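Local coordinates for acetyltransferase, GNAT family (Streptococcus agalactiae 2603V/R, PDB 2Q7B), which probably transfers an acetyl group from acetyl-coenzyme A to an amino group of its substrate, at residues E63-Y66 against Q67-G71; S145-F148 against Y149-G153. All coordinates share one frame; numbering follows the deposited sequence.

Interaction 1 of 2, residues E63-Y66 against Q67-G71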
# COMPACT_ATOMS: atom_id res chain seq x y z
N GLU A 63 -1.46 -14.97 -0.66
CA GLU A 63 -1.55 -16.40 -0.38
C GLU A 63 -2.91 -16.99 -0.80
O GLU A 63 -2.97 -18.01 -1.47
CB GLU A 63 -1.23 -16.70 1.09
CG GLU A 63 -1.19 -18.19 1.44
CD GLU A 63 -0.81 -18.48 2.90
OE1 GLU A 63 -0.42 -17.55 3.64
OE2 GLU A 63 -0.89 -19.67 3.30
N ASN A 64 -3.99 -16.34 -0.43
CA ASN A 64 -5.31 -16.84 -0.77
C ASN A 64 -5.69 -16.64 -2.22
O ASN A 64 -6.34 -17.49 -2.79
CB ASN A 64 -6.37 -16.19 0.11
CG ASN A 64 -6.31 -16.66 1.55
OD1 ASN A 64 -5.51 -17.52 1.90
ND2 ASN A 64 -7.17 -16.10 2.38
N TYR A 65 -5.29 -15.52 -2.80
CA TYR A 65 -5.70 -15.17 -4.14
C TYR A 65 -4.88 -15.91 -5.18
O TYR A 65 -5.43 -16.41 -6.15
CB TYR A 65 -5.61 -13.66 -4.32
CG TYR A 65 -6.22 -13.12 -5.58
CD1 TYR A 65 -5.50 -13.10 -6.77
CD2 TYR A 65 -7.50 -12.57 -5.57
CE1 TYR A 65 -6.03 -12.59 -7.92
CE2 TYR A 65 -8.06 -12.06 -6.73
CZ TYR A 65 -7.31 -12.07 -7.89
OH TYR A 65 -7.83 -11.56 -9.05
N TYR A 66 -3.57 -15.97 -4.99
CA TYR A 66 -2.68 -16.63 -5.95
C TYR A 66 -2.26 -18.03 -5.53
O TYR A 66 -2.58 -19.00 -6.20
CB TYR A 66 -1.40 -15.78 -6.19
CG TYR A 66 -1.67 -14.44 -6.83
CD1 TYR A 66 -1.83 -14.34 -8.20
CD2 TYR A 66 -1.83 -13.30 -6.07
CE1 TYR A 66 -2.09 -13.11 -8.81
CE2 TYR A 66 -2.09 -12.07 -6.67
CZ TYR A 66 -2.22 -11.99 -8.04
OH TYR A 66 -2.50 -10.78 -8.61
N GLN A 67 -1.56 -18.10 -4.41
CA GLN A 67 -0.88 -19.32 -3.99
C GLN A 67 -1.75 -20.51 -3.62
O GLN A 67 -1.40 -21.63 -3.94
CB GLN A 67 0.13 -18.98 -2.89
CG GLN A 67 1.20 -18.00 -3.39
CD GLN A 67 2.11 -17.50 -2.29
OE1 GLN A 67 1.66 -17.26 -1.16
NE2 GLN A 67 3.39 -17.32 -2.61
N ASN A 68 -2.88 -20.26 -2.97
CA ASN A 68 -3.79 -21.33 -2.59
C ASN A 68 -4.70 -21.77 -3.72
O ASN A 68 -5.43 -22.74 -3.57
CB ASN A 68 -4.63 -20.93 -1.37
CG ASN A 68 -3.79 -20.79 -0.09
OD1 ASN A 68 -2.64 -21.23 -0.03
ND2 ASN A 68 -4.38 -20.20 0.93
N ARG A 69 -4.66 -21.08 -4.86
CA ARG A 69 -5.49 -21.43 -6.00
C ARG A 69 -4.66 -21.80 -7.22
O ARG A 69 -4.99 -21.41 -8.33
CB ARG A 69 -6.43 -20.27 -6.33
CG ARG A 69 -7.34 -19.88 -5.15
CD ARG A 69 -8.47 -18.98 -5.62
NE ARG A 69 -7.98 -17.70 -6.15
CZ ARG A 69 -8.71 -16.83 -6.86
NH1 ARG A 69 -9.99 -17.08 -7.14
NH2 ARG A 69 -8.17 -15.69 -7.30
N LYS A 70 -3.57 -22.55 -7.00
CA LYS A 70 -2.69 -23.06 -8.07
C LYS A 70 -1.99 -21.99 -8.91
O LYS A 70 -1.55 -22.24 -10.05
CB LYS A 70 -3.45 -24.06 -8.95
CG LYS A 70 -3.97 -25.25 -8.18
CD LYS A 70 -4.85 -26.13 -9.05
CE LYS A 70 -5.47 -27.24 -8.25
NZ LYS A 70 -6.57 -27.90 -9.02
N GLY A 71 -1.88 -20.79 -8.34
CA GLY A 71 -1.19 -19.71 -8.98
C GLY A 71 0.08 -19.49 -8.17
O GLY A 71 0.45 -20.31 -7.34
O HOH W 1 -10.06 -14.13 -9.62
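Glu-63 opens the C-terminal end of helix 62-67, where a wider, pi-type turn leads the chain toward strand 72-78: Glu-63 O takes the amide N of Asn-68, five residues on, at 2.7 Å. The methylene CG of Glu-63 rests against Asn-68 OD1 at 3.7 Å. The amides of Asn-64 and Asn-68 lie alongside each other, with OD1 of Asn-64 3.1 Å from ND2 of Asn-68. Tyr-65 holds Arg-69 in two ways. Tyr-65 O receives Arg-69 NE at 2.9 Å and Arg-69 NH2 at 3.1 Å, a side-on grip in the guanidinium plane. With CG anti to the backbone N (chi1 -170°), the phenol comes under one end of the guanidinium: Arg-69 NH2 stands 3.4 Å above the centre of the Tyr-65 ring, a cation-pi contact made with the planes inclined by 60°. Tyr-66 points its ring into the protein, where OH bonds Asp-58 and the ring meets Phe-73 edge-to-face. Tyr-66 O closes the turn by accepting two amides from opposite faces of its plane, Arg-69 N at 3.2 Å and Gly-71 N at 2.9 Å.

Interaction 2 of 2, residues S145-F148 against Y149-G153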
# COMPACT_ATOMS: atom_id res chain seq x y z
N SER A 145 7.17 -1.88 -22.81
CA SER A 145 6.63 -3.17 -22.40
C SER A 145 6.14 -4.00 -23.58
O SER A 145 6.33 -5.20 -23.58
CB SER A 145 5.49 -3.00 -21.40
OG SER A 145 5.92 -2.24 -20.30
N HIS A 146 5.52 -3.37 -24.57
CA HIS A 146 5.05 -4.10 -25.76
C HIS A 146 6.19 -4.77 -26.53
O HIS A 146 6.00 -5.87 -27.06
CB HIS A 146 4.31 -3.19 -26.75
CG HIS A 146 3.13 -2.48 -26.17
ND1 HIS A 146 2.65 -1.29 -26.68
CD2 HIS A 146 2.36 -2.76 -25.09
CE1 HIS A 146 1.62 -0.90 -25.96
NE2 HIS A 146 1.43 -1.77 -24.98
N PHE A 147 7.34 -4.11 -26.64
CA PHE A 147 8.48 -4.69 -27.36
C PHE A 147 9.11 -5.78 -26.49
O PHE A 147 9.54 -6.81 -26.99
CB PHE A 147 9.49 -3.61 -27.78
CG PHE A 147 10.36 -4.00 -28.96
CD1 PHE A 147 9.78 -4.39 -30.17
CD2 PHE A 147 11.75 -3.91 -28.89
CE1 PHE A 147 10.57 -4.73 -31.27
CE2 PHE A 147 12.55 -4.23 -29.99
CZ PHE A 147 11.96 -4.64 -31.18
N PHE A 148 9.15 -5.55 -25.18
CA PHE A 148 9.62 -6.55 -24.23
C PHE A 148 8.77 -7.83 -24.35
O PHE A 148 9.34 -8.91 -24.50
CB PHE A 148 9.62 -6.03 -22.77
CG PHE A 148 9.96 -7.09 -21.76
CD1 PHE A 148 11.27 -7.37 -21.44
CD2 PHE A 148 8.96 -7.85 -21.16
CE1 PHE A 148 11.58 -8.38 -20.54
CE2 PHE A 148 9.28 -8.86 -20.28
CZ PHE A 148 10.59 -9.12 -19.97
N TYR A 149 7.44 -7.71 -24.31
CA TYR A 149 6.55 -8.88 -24.44
C TYR A 149 6.68 -9.61 -25.77
O TYR A 149 6.64 -10.83 -25.80
CB TYR A 149 5.06 -8.53 -24.21
CG TYR A 149 4.74 -8.11 -22.79
CD1 TYR A 149 4.97 -8.96 -21.72
CD2 TYR A 149 4.19 -6.86 -22.54
CE1 TYR A 149 4.69 -8.56 -20.44
CE2 TYR A 149 3.92 -6.45 -21.27
CZ TYR A 149 4.16 -7.30 -20.21
OH TYR A 149 3.84 -6.87 -18.94
N GLU A 150 6.83 -8.88 -26.86
CA GLU A 150 6.99 -9.49 -28.18
C GLU A 150 8.29 -10.29 -28.29
O GLU A 150 8.33 -11.35 -28.95
CB GLU A 150 6.88 -8.41 -29.26
CG GLU A 150 5.45 -7.88 -29.38
CD GLU A 150 5.33 -6.56 -30.10
OE1 GLU A 150 6.32 -6.10 -30.73
OE2 GLU A 150 4.24 -5.96 -30.02
N ASN A 151 9.34 -9.80 -27.61
CA ASN A 151 10.64 -10.49 -27.51
C ASN A 151 10.58 -11.72 -26.59
O ASN A 151 11.52 -12.51 -26.58
CB ASN A 151 11.76 -9.55 -27.02
CG ASN A 151 12.23 -8.59 -28.09
OD1 ASN A 151 12.28 -7.38 -27.87
ND2 ASN A 151 12.60 -9.12 -29.26
N GLN A 152 9.52 -11.88 -25.79
CA GLN A 152 9.35 -13.08 -24.98
C GLN A 152 8.39 -14.01 -25.72
O GLN A 152 7.95 -15.00 -25.14
CB GLN A 152 8.80 -12.77 -23.58
CG GLN A 152 9.47 -11.63 -22.79
CD GLN A 152 10.99 -11.66 -22.85
OE1 GLN A 152 11.61 -12.72 -22.69
NE2 GLN A 152 11.60 -10.49 -23.07
N GLY A 153 8.07 -13.69 -26.98
CA GLY A 153 7.18 -14.50 -27.80
C GLY A 153 5.68 -14.27 -27.72
O GLY A 153 4.93 -15.11 -28.21
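Phe-148 O is gripped twice by Gln-152 at the C-terminal end of helix 143-150: by side-chain NE2 at 3.1 Å, and weakly by the backbone N. A Schellman motif finishes the helix here, with Gly-153, at positive phi, as its C-prime residue; Gly-153 N bonds Glu-150 O and Phe-154 N turns back to Tyr-149 O. The side chain of Gln-152 is bent at chi2 (-44°), which folds its amide back over the Phe-148 ring. Gln-152 NE2 lies 3.3 Å above the plane of the Phe-148 ring, offset toward the rim, while Gln-152 CG makes a CH-pi contact 4.1 Å from the centroid of the same ring. One amide nitrogen thus serves a carbonyl and covers an aromatic face, and Arg-116 of helix 114-128 touches both side chains. Phe-148 also turns an edge to the face of Tyr-149, a T-shaped pair with planes at 74°. The tyrosine is buried against Leu-136 and Thr-138 of strand 133-139, and Tyr-149 CE2 packs on Ser-145 CB at 3.8 Å. Tyr-149 N gives the regular helical bond to Ser-145 O. Glu-150 OE2 bonds Tyr-176 OH of strand 173-179, while Glu-150 OE1 comes up to the edge of the Phe-147 ring, 3.9 Å from Phe-147 CD1.

Both interactions are helix ends that hand the chain on to a strand of the mixed sheet: residues 63-71 lead into strand 72-78, and residues 145-153 run on to strand 155-157. They lie on opposite sides of the chain's centre, with centres 26 Å apart and nearest atoms about 13 Å apart, and do not touch. Their endings differ, a wider pi-type turn in interaction 1 and a Schellman motif in interaction 2, yet in each a long polar side chain folds back on a helix carbonyl and over an aromatic face. A citrate, probably from the crystallisation liquor, lies about 5 Å from the Tyr-66 side chain, so interaction 1 borders a possible pocket.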